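Side-chain contacts in putative transcription factor (Chaetomium thermophilum, PDB 5D5W), which binds heat-shock-element DNA through its HSF-type domain and probably controls genes in response to osmotic and oxidative stress: residues B[6-9]-B[10-13]; B[47-51]-B[52-56]; B[57-61]-B[62-66]. All coordinates share one frame; numbering follows the deposited sequence.

Contact 1: residues B[6-9]-B[10-13]; sequences RKLY and KMLE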
loop_
_atom_site.group_PDB
_atom_site.type_symbol
_atom_site.label_atom_id
_atom_site.label_comp_id
_atom_site.label_asym_id
_atom_site.label_seq_id
_atom_site.Cartn_x
_atom_site.Cartn_y
_atom_site.Cartn_z
ATOM N N ARG B 6 0.446 9.335 -20.020
ATOM C CA ARG B 6 1.698 9.908 -20.508
ATOM C C ARG B 6 2.799 9.728 -19.478
ATOM O O ARG B 6 3.875 9.230 -19.796
ATOM C CB ARG B 6 1.518 11.401 -20.835
ATOM C CG ARG B 6 2.809 12.221 -20.868
ATOM C CD ARG B 6 2.626 13.549 -21.592
ATOM N NE ARG B 6 1.396 14.254 -21.205
ATOM C CZ ARG B 6 1.258 15.048 -20.140
ATOM N NH1 ARG B 6 2.275 15.264 -19.306
ATOM N NH2 ARG B 6 0.084 15.635 -19.903
ATOM N N LYS B 7 2.516 10.141 -18.247
ATOM C CA LYS B 7 3.475 10.024 -17.153
ATOM C C LYS B 7 3.812 8.570 -16.830
ATOM O O LYS B 7 4.943 8.253 -16.464
ATOM C CB LYS B 7 2.947 10.722 -15.902
ATOM C CG LYS B 7 2.945 12.239 -16.020
ATOM C CD LYS B 7 3.314 12.913 -14.702
ATOM C CE LYS B 7 2.129 13.580 -14.019
ATOM N NZ LYS B 7 2.039 15.015 -14.411
ATOM N N LEU B 8 2.827 7.694 -16.964
ATOM C CA LEU B 8 3.036 6.273 -16.761
ATOM C C LEU B 8 4.003 5.761 -17.819
ATOM O O LEU B 8 5.024 5.171 -17.498
ATOM C CB LEU B 8 1.701 5.540 -16.856
ATOM C CG LEU B 8 1.675 4.053 -16.541
ATOM C CD1 LEU B 8 2.094 3.812 -15.104
ATOM C CD2 LEU B 8 0.280 3.509 -16.790
ATOM N N TYR B 9 3.686 6.024 -19.083
ATOM C CA TYR B 9 4.523 5.586 -20.199
ATOM C C TYR B 9 5.964 6.084 -20.087
ATOM O O TYR B 9 6.897 5.322 -20.321
ATOM C CB TYR B 9 3.935 6.054 -21.533
ATOM C CG TYR B 9 4.547 5.358 -22.729
ATOM C CD1 TYR B 9 3.951 4.226 -23.276
ATOM C CD2 TYR B 9 5.735 5.824 -23.307
ATOM C CE1 TYR B 9 4.510 3.581 -24.369
ATOM C CE2 TYR B 9 6.304 5.182 -24.399
ATOM C CZ TYR B 9 5.691 4.062 -24.927
ATOM O OH TYR B 9 6.246 3.423 -26.020
ATOM N N LYS B 10 6.124 7.362 -19.745
ATOM C CA LYS B 10 7.441 8.005 -19.647
ATOM C C LYS B 10 8.272 7.430 -18.500
ATOM O O LYS B 10 9.496 7.314 -18.595
ATOM C CB LYS B 10 7.282 9.524 -19.476
ATOM C CG LYS B 10 8.522 10.324 -19.859
ATOM C CD LYS B 10 8.207 11.766 -20.249
ATOM C CE LYS B 10 7.967 12.660 -19.039
ATOM N NZ LYS B 10 7.827 14.101 -19.417
ATOM N N MET B 11 7.587 7.070 -17.422
ATOM C CA MET B 11 8.191 6.390 -16.280
ATOM C C MET B 11 8.805 5.067 -16.741
ATOM O O MET B 11 9.901 4.688 -16.330
ATOM C CB MET B 11 7.098 6.118 -15.237
ATOM C CG MET B 11 7.538 6.015 -13.790
ATOM S SD MET B 11 6.095 5.663 -12.767
ATOM C CE MET B 11 5.737 3.996 -13.303
ATOM N N LEU B 12 8.076 4.373 -17.610
ATOM C CA LEU B 12 8.501 3.086 -18.132
ATOM C C LEU B 12 9.511 3.233 -19.273
ATOM O O LEU B 12 10.139 2.256 -19.674
ATOM C CB LEU B 12 7.277 2.296 -18.610
ATOM C CG LEU B 12 6.349 1.757 -17.515
ATOM C CD1 LEU B 12 4.948 1.491 -18.039
ATOM C CD2 LEU B 12 6.933 0.494 -16.913
ATOM N N GLU B 13 9.671 4.452 -19.783
ATOM C CA GLU B 13 10.583 4.731 -20.893
ATOM C C GLU B 13 12.019 4.928 -20.382
ATOM O O GLU B 13 12.939 5.153 -21.172
ATOM C CB GLU B 13 10.100 5.988 -21.648
ATOM C CG GLU B 13 10.391 6.022 -23.145
ATOM C CD GLU B 13 9.566 7.070 -23.898
ATOM O OE1 GLU B 13 9.209 6.824 -25.074
ATOM O OE2 GLU B 13 9.270 8.141 -23.324
#
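Tyr-9 and Glu-13, four residues apart at the end of helix 3-12, meet through an aromatic edge and a carboxylate. Because Glu-13 OE1 lies in the plane of the ring, 3.4 Å from Tyr-9 CE2, it faces the C-H rim; the carboxylate plane stands at 90° to the ring. Tyr-9 gets there with CG anti to its backbone N (chi1 -166°), and the extended Glu-13 chain runs up obliquely to meet it. The phenol end is held elsewhere, its OH hydrogen-bonded to the carbonyl of Ala-92, while the ring meets Trp-23 with the planes strongly inclined. With an alanine here the phenol is gone, which would probably leave the Ala-92 carbonyl without this partner, open a gap beside Trp-23 and let the Glu-13 carboxylate turn more freely.

Helix 3-12, the first of the HSF-type DNA-binding domain, illustrates how an amphipathic helix divides its work: one flank is polar, the other packs into the fold. On the inner flank the Leu-8 and Met-11 side chains approach aslant, CD1 of Leu-8 being 4.1 Å from CE of Met-11. The bend about the last torsion of Met-11 (chi3 69°) turns that methyl back toward Leu-8. Leu-12 adds a looser touch, its CD1 4.4 Å from Leu-8 CG, and packs on Val-21 and Phe-30. Backbone bonds carry the turn beneath: Lys-10 N to Arg-6 O at 2.9 Å, and Leu-12 N to Leu-8 O at 3.2 Å. On the polar flank Arg-6 and Lys-7 both form salt bridges with Asp-3, and the Lys-10 ammonium, NZ, stays 5.7 Å from Arg-6 NH1.

Contact 2: residues B[47-51]-B[52-56]; sequences FKHSN and FASFV. With nucleotides of chain A.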
loop_
_atom_site.group_PDB
_atom_site.type_symbol
_atom_site.label_atom_id
_atom_site.label_comp_id
_atom_site.label_asym_id
_atom_site.label_seq_id
_atom_site.Cartn_x
_atom_site.Cartn_y
_atom_site.Cartn_z
ATOM N N PHE B 47 4.551 12.075 -9.709
ATOM C CA PHE B 47 3.190 12.350 -9.242
ATOM C C PHE B 47 3.195 13.227 -7.995
ATOM O O PHE B 47 4.256 13.644 -7.529
ATOM C CB PHE B 47 2.460 11.024 -9.008
ATOM C CG PHE B 47 2.295 10.204 -10.260
ATOM C CD1 PHE B 47 1.323 10.531 -11.194
ATOM C CD2 PHE B 47 3.116 9.122 -10.514
ATOM C CE1 PHE B 47 1.170 9.790 -12.356
ATOM C CE2 PHE B 47 2.971 8.377 -11.674
ATOM C CZ PHE B 47 1.997 8.710 -12.596
ATOM N N LYS B 48 2.009 13.512 -7.463
ATOM C CA LYS B 48 1.853 14.459 -6.355
ATOM C C LYS B 48 1.719 13.765 -4.986
ATOM O O LYS B 48 1.135 14.325 -4.051
ATOM C CB LYS B 48 0.629 15.356 -6.605
ATOM C CG LYS B 48 0.515 15.938 -8.015
ATOM C CD LYS B 48 -0.797 16.704 -8.176
ATOM C CE LYS B 48 -1.031 17.200 -9.600
ATOM N NZ LYS B 48 -2.345 17.902 -9.759
ATOM N N HIS B 49 2.273 12.561 -4.867
ATOM C CA HIS B 49 2.156 11.759 -3.645
ATOM C C HIS B 49 3.253 10.699 -3.625
ATOM O O HIS B 49 3.987 10.554 -4.597
ATOM C CB HIS B 49 0.801 11.055 -3.610
ATOM C CG HIS B 49 0.603 10.116 -4.753
ATOM N ND1 HIS B 49 0.701 8.750 -4.625
ATOM C CD2 HIS B 49 0.358 10.353 -6.061
ATOM C CE1 HIS B 49 0.513 8.183 -5.802
ATOM N NE2 HIS B 49 0.300 9.134 -6.692
ATOM N N SER B 50 3.350 9.957 -2.527
ATOM C CA SER B 50 4.312 8.851 -2.411
ATOM C C SER B 50 3.598 7.685 -1.751
ATOM O O SER B 50 4.100 7.046 -0.818
ATOM C CB SER B 50 5.536 9.276 -1.591
ATOM O OG SER B 50 5.251 9.307 -0.203
ATOM N N ASN B 51 2.414 7.421 -2.286
ATOM C CA ASN B 51 1.406 6.566 -1.678
ATOM C C ASN B 51 1.009 5.584 -2.773
ATOM O O ASN B 51 0.505 5.984 -3.828
ATOM C CB ASN B 51 0.225 7.440 -1.214
ATOM C CG ASN B 51 -0.834 6.671 -0.450
ATOM O OD1 ASN B 51 -0.975 5.449 -0.580
ATOM N ND2 ASN B 51 -1.606 7.396 0.347
ATOM N N PHE B 52 1.276 4.308 -2.551
ATOM C CA PHE B 52 1.128 3.318 -3.608
ATOM C C PHE B 52 -0.338 3.099 -3.936
ATOM O O PHE B 52 -0.692 2.918 -5.090
ATOM C CB PHE B 52 1.767 2.003 -3.188
ATOM C CG PHE B 52 1.927 1.030 -4.309
ATOM C CD1 PHE B 52 2.922 1.205 -5.255
ATOM C CD2 PHE B 52 1.084 -0.071 -4.415
ATOM C CE1 PHE B 52 3.065 0.299 -6.298
ATOM C CE2 PHE B 52 1.222 -0.969 -5.454
ATOM C CZ PHE B 52 2.218 -0.791 -6.394
ATOM N N ALA B 53 -1.181 3.133 -2.908
ATOM C CA ALA B 53 -2.609 2.903 -3.058
ATOM C C ALA B 53 -3.265 3.904 -3.999
ATOM O O ALA B 53 -4.185 3.549 -4.733
ATOM C CB ALA B 53 -3.280 2.941 -1.699
ATOM N N SER B 54 -2.778 5.144 -3.985
ATOM C CA SER B 54 -3.255 6.183 -4.900
ATOM C C SER B 54 -2.794 5.941 -6.336
ATOM O O SER B 54 -3.498 6.292 -7.293
ATOM C CB SER B 54 -2.798 7.552 -4.417
ATOM O OG SER B 54 -3.288 7.791 -3.112
ATOM N N PHE B 55 -1.617 5.337 -6.490
ATOM C CA PHE B 55 -1.144 4.914 -7.806
ATOM C C PHE B 55 -2.027 3.803 -8.330
ATOM O O PHE B 55 -2.417 3.800 -9.485
ATOM C CB PHE B 55 0.299 4.414 -7.712
ATOM C CG PHE B 55 0.869 3.929 -9.018
ATOM C CD1 PHE B 55 1.108 4.809 -10.049
ATOM C CD2 PHE B 55 1.168 2.593 -9.198
ATOM C CE1 PHE B 55 1.633 4.371 -11.251
ATOM C CE2 PHE B 55 1.704 2.144 -10.391
ATOM C CZ PHE B 55 1.933 3.040 -11.422
ATOM N N VAL B 56 -2.330 2.843 -7.466
ATOM C CA VAL B 56 -3.206 1.749 -7.830
ATOM C C VAL B 56 -4.592 2.265 -8.230
ATOM O O VAL B 56 -5.145 1.830 -9.236
ATOM C CB VAL B 56 -3.321 0.731 -6.683
ATOM C CG1 VAL B 56 -4.472 -0.244 -6.926
ATOM C CG2 VAL B 56 -2.010 -0.026 -6.527
ATOM P P DT A 3 -2.103 12.152 -8.253
ATOM O OP1 DT A 3 -0.692 12.617 -8.173
ATOM O OP2 DT A 3 -2.420 10.843 -8.890
ATOM O "O5'" DT A 3 -2.721 12.161 -6.789
ATOM C "C5'" DT A 3 -2.604 13.341 -5.983
ATOM C "C4'" DT A 3 -3.412 13.183 -4.717
ATOM O "O4'" DT A 3 -4.816 13.134 -5.046
ATOM C "C3'" DT A 3 -3.114 11.910 -3.924
ATOM O "O3'" DT A 3 -2.761 12.284 -2.593
ATOM C "C2'" DT A 3 -4.414 11.127 -3.976
ATOM C "C1'" DT A 3 -5.451 12.210 -4.195
ATOM N N1 DT A 3 -6.694 11.770 -4.861
ATOM C C2 DT A 3 -7.910 12.076 -4.291
ATOM O O2 DT A 3 -8.020 12.682 -3.237
ATOM N N3 DT A 3 -9.000 11.638 -5.000
ATOM C C4 DT A 3 -8.992 10.933 -6.189
ATOM O O4 DT A 3 -10.052 10.593 -6.705
ATOM C C5 DT A 3 -7.683 10.655 -6.732
ATOM C C7 DT A 3 -7.575 9.908 -8.024
ATOM C C6 DT A 3 -6.615 11.083 -6.052
ATOM P P DT A 4 -2.334 11.182 -1.540
ATOM O OP1 DT A 4 -1.332 11.795 -0.636
ATOM O OP2 DT A 4 -2.021 9.926 -2.273
ATOM O "O5'" DT A 4 -3.667 10.951 -0.697
ATOM C "C5'" DT A 4 -4.342 12.056 -0.069
ATOM C "C4'" DT A 4 -5.616 11.579 0.588
ATOM O "O4'" DT A 4 -6.633 11.310 -0.408
ATOM C "C3'" DT A 4 -5.461 10.291 1.396
ATOM O "O3'" DT A 4 -6.003 10.507 2.698
ATOM C "C2'" DT A 4 -6.250 9.258 0.610
ATOM C "C1'" DT A 4 -7.304 10.113 -0.068
ATOM N N1 DT A 4 -7.903 9.561 -1.302
ATOM C C2 DT A 4 -9.261 9.694 -1.480
ATOM O O2 DT A 4 -9.993 10.230 -0.663
ATOM N N3 DT A 4 -9.738 9.160 -2.649
ATOM C C4 DT A 4 -9.007 8.539 -3.643
ATOM O O4 DT A 4 -9.572 8.129 -4.652
ATOM C C5 DT A 4 -7.591 8.441 -3.394
ATOM C C7 DT A 4 -6.725 7.761 -4.404
ATOM C C6 DT A 4 -7.115 8.952 -2.254
#
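His-49 turns its ring between its own backbone N and carbonyl carbon (chi1 61°), which carries the imidazole against the first turn of helix 52-61, where it meets Ser-54. The Ser-54 hydroxyl sits beside its backbone N (chi1 -59°), leaving CB to lie over one imidazole face, offset toward the rim, in a CH-pi contact 3.9 Å from the ring centroid. The same serine gives its OG hydrogen to OP2 of DT4 of chain A, at 2.6 Å, so one residue serves both the ring and the DNA backbone.

A hydrogen bond from Asn-51 N to His-49 ND1, 3.2 Å long, steadies the ring, the donor lying somewhat outside the imidazole plane. Along its edge the ring meets the other phosphate: CD2 of His-49 is 3.3 Å from OP1 of DT3 of chain A. That oxygen also accepts a hydrogen bond from Lys-48 N at 2.9 Å.

Asn-51 is the N-cap of the helix. Its OD1 takes a weak bond from Ala-53 N, 3.3 Å away, and its carbonyl O takes weak bonds from the N of Ser-54 and of Phe-55. Helix start and phosphate contacts share residues here, at the loop that leads into the recognition helix of this winged helix-turn-helix domain.

Phe-47 CE2 lies 4.2 Å from Phe-55 CE1. Phe-47 packs on Lys-7 of helix 3-12 and Phe-55 meets Phe-38 of helix 35-46 edge-to-face, while Phe-52, at the helix start, reaches Val-32 of strand 30-33 and, edge-to-face, Trp-83 of strand 82-86.

Contact 3: residues B[57-61]-B[62-66]; sequences RQLNK and YDFHK. With nucleotides of chain C; nucleotides of chain A.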
loop_
_atom_site.group_PDB
_atom_site.type_symbol
_atom_site.label_atom_id
_atom_site.label_comp_id
_atom_site.label_asym_id
_atom_site.label_seq_id
_atom_site.Cartn_x
_atom_site.Cartn_y
_atom_site.Cartn_z
ATOM N N ARG B 57 -5.143 3.190 -7.450
ATOM C CA ARG B 57 -6.471 3.737 -7.729
ATOM C C ARG B 57 -6.548 4.345 -9.115
ATOM O O ARG B 57 -7.499 4.104 -9.836
ATOM C CB ARG B 57 -6.854 4.805 -6.712
ATOM C CG ARG B 57 -8.260 5.372 -6.903
ATOM C CD ARG B 57 -9.328 4.471 -6.304
ATOM N NE ARG B 57 -10.683 4.839 -6.723
ATOM C CZ ARG B 57 -11.227 4.525 -7.902
ATOM N NH1 ARG B 57 -10.546 3.840 -8.810
ATOM N NH2 ARG B 57 -12.471 4.903 -8.181
ATOM N N GLN B 58 -5.552 5.144 -9.478
ATOM C CA GLN B 58 -5.503 5.749 -10.809
ATOM C C GLN B 58 -5.473 4.700 -11.912
ATOM O O GLN B 58 -6.045 4.887 -12.977
ATOM C CB GLN B 58 -4.265 6.647 -10.949
ATOM C CG GLN B 58 -4.410 8.048 -10.367
ATOM C CD GLN B 58 -5.286 8.947 -11.226
ATOM O OE1 GLN B 58 -6.514 8.806 -11.249
ATOM N NE2 GLN B 58 -4.661 9.874 -11.937
ATOM N N LEU B 59 -4.773 3.605 -11.670
ATOM C CA LEU B 59 -4.692 2.553 -12.656
ATOM C C LEU B 59 -6.076 1.938 -12.857
ATOM O O LEU B 59 -6.495 1.759 -13.985
ATOM C CB LEU B 59 -3.640 1.504 -12.251
ATOM C CG LEU B 59 -2.159 1.946 -12.301
ATOM C CD1 LEU B 59 -1.281 1.019 -11.481
ATOM C CD2 LEU B 59 -1.620 2.026 -13.722
ATOM N N ASN B 60 -6.792 1.628 -11.779
ATOM C CA ASN B 60 -8.180 1.130 -11.897
ATOM C C ASN B 60 -9.163 2.173 -12.449
ATOM O O ASN B 60 -10.166 1.826 -13.063
ATOM C CB ASN B 60 -8.712 0.634 -10.546
ATOM C CG ASN B 60 -8.114 -0.685 -10.121
ATOM O OD1 ASN B 60 -7.929 -0.931 -8.934
ATOM N ND2 ASN B 60 -7.821 -1.551 -11.086
ATOM N N LYS B 61 -8.872 3.446 -12.225
ATOM C CA LYS B 61 -9.717 4.541 -12.696
ATOM C C LYS B 61 -9.666 4.656 -14.210
ATOM O O LYS B 61 -10.670 4.945 -14.832
ATOM C CB LYS B 61 -9.276 5.869 -12.063
ATOM C CG LYS B 61 -10.410 6.841 -11.775
ATOM C CD LYS B 61 -9.907 8.061 -11.007
ATOM C CE LYS B 61 -11.047 8.909 -10.442
ATOM N NZ LYS B 61 -10.645 10.326 -10.164
ATOM N N TYR B 62 -8.488 4.444 -14.789
ATOM C CA TYR B 62 -8.293 4.480 -16.241
ATOM C C TYR B 62 -8.322 3.087 -16.900
ATOM O O TYR B 62 -7.820 2.900 -18.014
ATOM C CB TYR B 62 -6.961 5.154 -16.565
ATOM C CG TYR B 62 -6.965 6.655 -16.453
ATOM C CD1 TYR B 62 -6.960 7.454 -17.585
ATOM C CD2 TYR B 62 -6.960 7.273 -15.220
ATOM C CE1 TYR B 62 -6.949 8.831 -17.483
ATOM C CE2 TYR B 62 -6.946 8.647 -15.112
ATOM C CZ TYR B 62 -6.938 9.413 -16.246
ATOM O OH TYR B 62 -6.927 10.779 -16.127
ATOM N N ASP B 63 -8.882 2.112 -16.198
ATOM C CA ASP B 63 -9.211 0.815 -16.778
ATOM C C ASP B 63 -8.016 -0.148 -16.937
ATOM O O ASP B 63 -8.043 -1.044 -17.791
ATOM C CB ASP B 63 -9.968 1.016 -18.107
ATOM C CG ASP B 63 -10.916 -0.132 -18.438
ATOM O OD1 ASP B 63 -11.565 -0.669 -17.513
ATOM O OD2 ASP B 63 -11.019 -0.485 -19.638
ATOM N N PHE B 64 -6.989 0.010 -16.099
ATOM C CA PHE B 64 -5.995 -1.052 -15.920
ATOM C C PHE B 64 -6.519 -2.085 -14.940
ATOM O O PHE B 64 -7.315 -1.784 -14.047
ATOM C CB PHE B 64 -4.672 -0.527 -15.366
ATOM C CG PHE B 64 -3.883 0.284 -16.337
ATOM C CD1 PHE B 64 -4.197 1.599 -16.559
ATOM C CD2 PHE B 64 -2.808 -0.270 -17.002
ATOM C CE1 PHE B 64 -3.465 2.358 -17.445
ATOM C CE2 PHE B 64 -2.067 0.476 -17.895
ATOM C CZ PHE B 64 -2.396 1.792 -18.117
ATOM N N HIS B 65 -6.036 -3.308 -15.105
ATOM C CA HIS B 65 -6.361 -4.401 -14.220
ATOM C C HIS B 65 -5.064 -5.003 -13.757
ATOM O O HIS B 65 -4.055 -4.908 -14.446
ATOM C CB HIS B 65 -7.212 -5.430 -14.958
ATOM C CG HIS B 65 -8.578 -4.921 -15.296
ATOM N ND1 HIS B 65 -9.698 -5.232 -14.550
ATOM C CD2 HIS B 65 -8.999 -4.081 -16.271
ATOM C CE1 HIS B 65 -10.753 -4.627 -15.069
ATOM N NE2 HIS B 65 -10.356 -3.921 -16.114
ATOM N N LYS B 66 -5.088 -5.594 -12.573
ATOM C CA LYS B 66 -3.935 -6.319 -12.061
ATOM C C LYS B 66 -3.941 -7.740 -12.611
ATOM O O LYS B 66 -5.004 -8.324 -12.816
ATOM C CB LYS B 66 -3.955 -6.344 -10.535
ATOM C CG LYS B 66 -2.633 -6.757 -9.932
ATOM C CD LYS B 66 -2.652 -6.637 -8.426
ATOM C CE LYS B 66 -1.438 -7.311 -7.811
ATOM N NZ LYS B 66 -1.512 -7.294 -6.320
ATOM P P DT C 6 -8.389 -5.230 -10.679
ATOM O OP1 DT C 6 -8.694 -5.703 -12.053
ATOM O OP2 DT C 6 -7.140 -4.472 -10.417
ATOM O "O5'" DT C 6 -9.625 -4.365 -10.180
ATOM C "C5'" DT C 6 -10.938 -4.931 -10.219
ATOM C "C4'" DT C 6 -11.930 -3.944 -9.657
ATOM O "O4'" DT C 6 -11.679 -3.802 -8.248
ATOM C "C3'" DT C 6 -11.854 -2.533 -10.250
ATOM O "O3'" DT C 6 -13.086 -2.239 -10.920
ATOM C "C2'" DT C 6 -11.602 -1.635 -9.047
ATOM C "C1'" DT C 6 -12.035 -2.494 -7.881
ATOM N N1 DT C 6 -11.374 -2.195 -6.608
ATOM C C2 DT C 6 -12.152 -1.856 -5.527
ATOM O O2 DT C 6 -13.368 -1.781 -5.577
ATOM N N3 DT C 6 -11.452 -1.600 -4.378
ATOM C C4 DT C 6 -10.082 -1.650 -4.206
ATOM O O4 DT C 6 -9.596 -1.396 -3.110
ATOM C C5 DT C 6 -9.328 -2.020 -5.379
ATOM C C7 DT C 6 -7.837 -2.107 -5.286
ATOM C C6 DT C 6 -10.001 -2.275 -6.505
ATOM P P DA C 7 -13.362 -0.789 -11.559
ATOM O OP1 DA C 7 -14.225 -0.987 -12.752
ATOM O OP2 DA C 7 -12.068 -0.072 -11.710
ATOM O "O5'" DA C 7 -14.216 -0.070 -10.425
ATOM C "C5'" DA C 7 -15.295 -0.783 -9.787
ATOM C "C4'" DA C 7 -15.961 0.078 -8.742
ATOM O "O4'" DA C 7 -15.126 0.137 -7.562
ATOM C "C3'" DA C 7 -16.189 1.528 -9.159
ATOM O "O3'" DA C 7 -17.436 1.950 -8.600
ATOM C "C2'" DA C 7 -15.014 2.248 -8.526
ATOM C "C1'" DA C 7 -14.896 1.493 -7.222
ATOM N N9 DA C 7 -13.604 1.582 -6.541
ATOM C C8 DA C 7 -12.345 1.418 -7.067
ATOM N N7 DA C 7 -11.382 1.573 -6.190
ATOM C C5 DA C 7 -12.050 1.857 -5.007
ATOM C C6 DA C 7 -11.595 2.133 -3.706
ATOM N N6 DA C 7 -10.306 2.156 -3.362
ATOM N N1 DA C 7 -12.522 2.369 -2.753
ATOM C C2 DA C 7 -13.817 2.338 -3.098
ATOM N N3 DA C 7 -14.366 2.109 -4.289
ATOM C C4 DA C 7 -13.419 1.870 -5.210
ATOM P P DG A 2 -6.020 12.913 -13.838
ATOM O OP1 DG A 2 -4.765 12.901 -14.637
ATOM O OP2 DG A 2 -6.938 11.743 -13.851
ATOM O "O5'" DG A 2 -5.614 13.200 -12.326
ATOM C "C5'" DG A 2 -4.723 14.282 -12.009
ATOM C "C4'" DG A 2 -4.393 14.301 -10.534
ATOM O "O4'" DG A 2 -5.545 14.709 -9.758
ATOM C "C3'" DG A 2 -3.946 12.968 -9.938
ATOM O "O3'" DG A 2 -2.929 13.287 -8.981
ATOM C "C2'" DG A 2 -5.220 12.426 -9.316
ATOM C "C1'" DG A 2 -5.890 13.697 -8.817
ATOM N N9 DG A 2 -7.346 13.676 -8.710
ATOM C C8 DG A 2 -8.240 13.248 -9.662
ATOM N N7 DG A 2 -9.485 13.403 -9.301
ATOM C C5 DG A 2 -9.409 13.992 -8.046
ATOM C C6 DG A 2 -10.439 14.397 -7.157
ATOM O O6 DG A 2 -11.666 14.322 -7.311
ATOM N N1 DG A 2 -9.920 14.933 -5.983
ATOM C C2 DG A 2 -8.581 15.068 -5.700
ATOM N N2 DG A 2 -8.278 15.615 -4.512
ATOM N N3 DG A 2 -7.612 14.708 -6.527
ATOM C C4 DG A 2 -8.096 14.179 -7.672
#
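Leu-59 and Phe-64 cross at a slant, and the leucine methyl CD2 sits over one face of the phenyl ring, 3.9 Å from its centroid and 16° off the ring normal, a CH-pi contact. The Leu-59 carbonyl O lies instead at the ring's edge, in its plane, and accepts a hydrogen bond from Phe-64 N at 2.8 Å. Phe-64 CG lies beside its backbone N (chi1 -71°), which turns the ring back against Leu-59.

Gln-58 and Tyr-62 run side by side in the same direction, with amide and ring planes 85° apart. Gln-58 OE1 meets the tyrosine edge in plane at CE2, 3.9 Å away, and is buried without a hydrogen-bonding partner. Tyr-62 OH forms a very short bond, 2.5 Å, to OP2 of DG2 of chain A.

A Schellman motif turns the chain here: Asp-63, with positive phi, follows the helix end, and besides the Phe-64 bond its N makes a weak one to Asn-60 O. This ends the recognition helix 52-61 and sends the chain into strand 65-66, in the winged helix-turn-helix fold of the HSF family.

Asn-60 spans the turn with ND2 alone, which donates to Phe-64 O at 3.0 Å, close to the amide plane, and also to OP2 of DT6 of chain C at 3.1 Å. Lys-66 N donates to that same OP2, while His-65 ND1 takes OP1, at 2.7 Å. The Arg-57 guanidinium is laid flat against DA7 of chain C, C8 lying over its centre, and its NE is hydrogen-bonded to O6 of a guanine base.

How the contacts relate
The three contacts show how one small domain couples its core to DNA. Contacts 2 and 3 adjoin in sequence and share helix 52-61, one at its start, the other at its end; their centres are 12 Å apart. Between them they reach DNA chains A and C: contact 2 holds phosphates of chain A, whereas contact 3 reaches both. Contact 1 lies on helix 3-12, about 7 Å from the nucleic acid at its nearest atom, and backs both. Leu-8 is the common joint, its CD1 3.8 Å from Phe-55 CZ of contact 2 and its CD2 3.4 Å from Phe-64 CZ of contact 3. Met-11 SD adds a touch on Phe-47 CE2, at 4.3 Å.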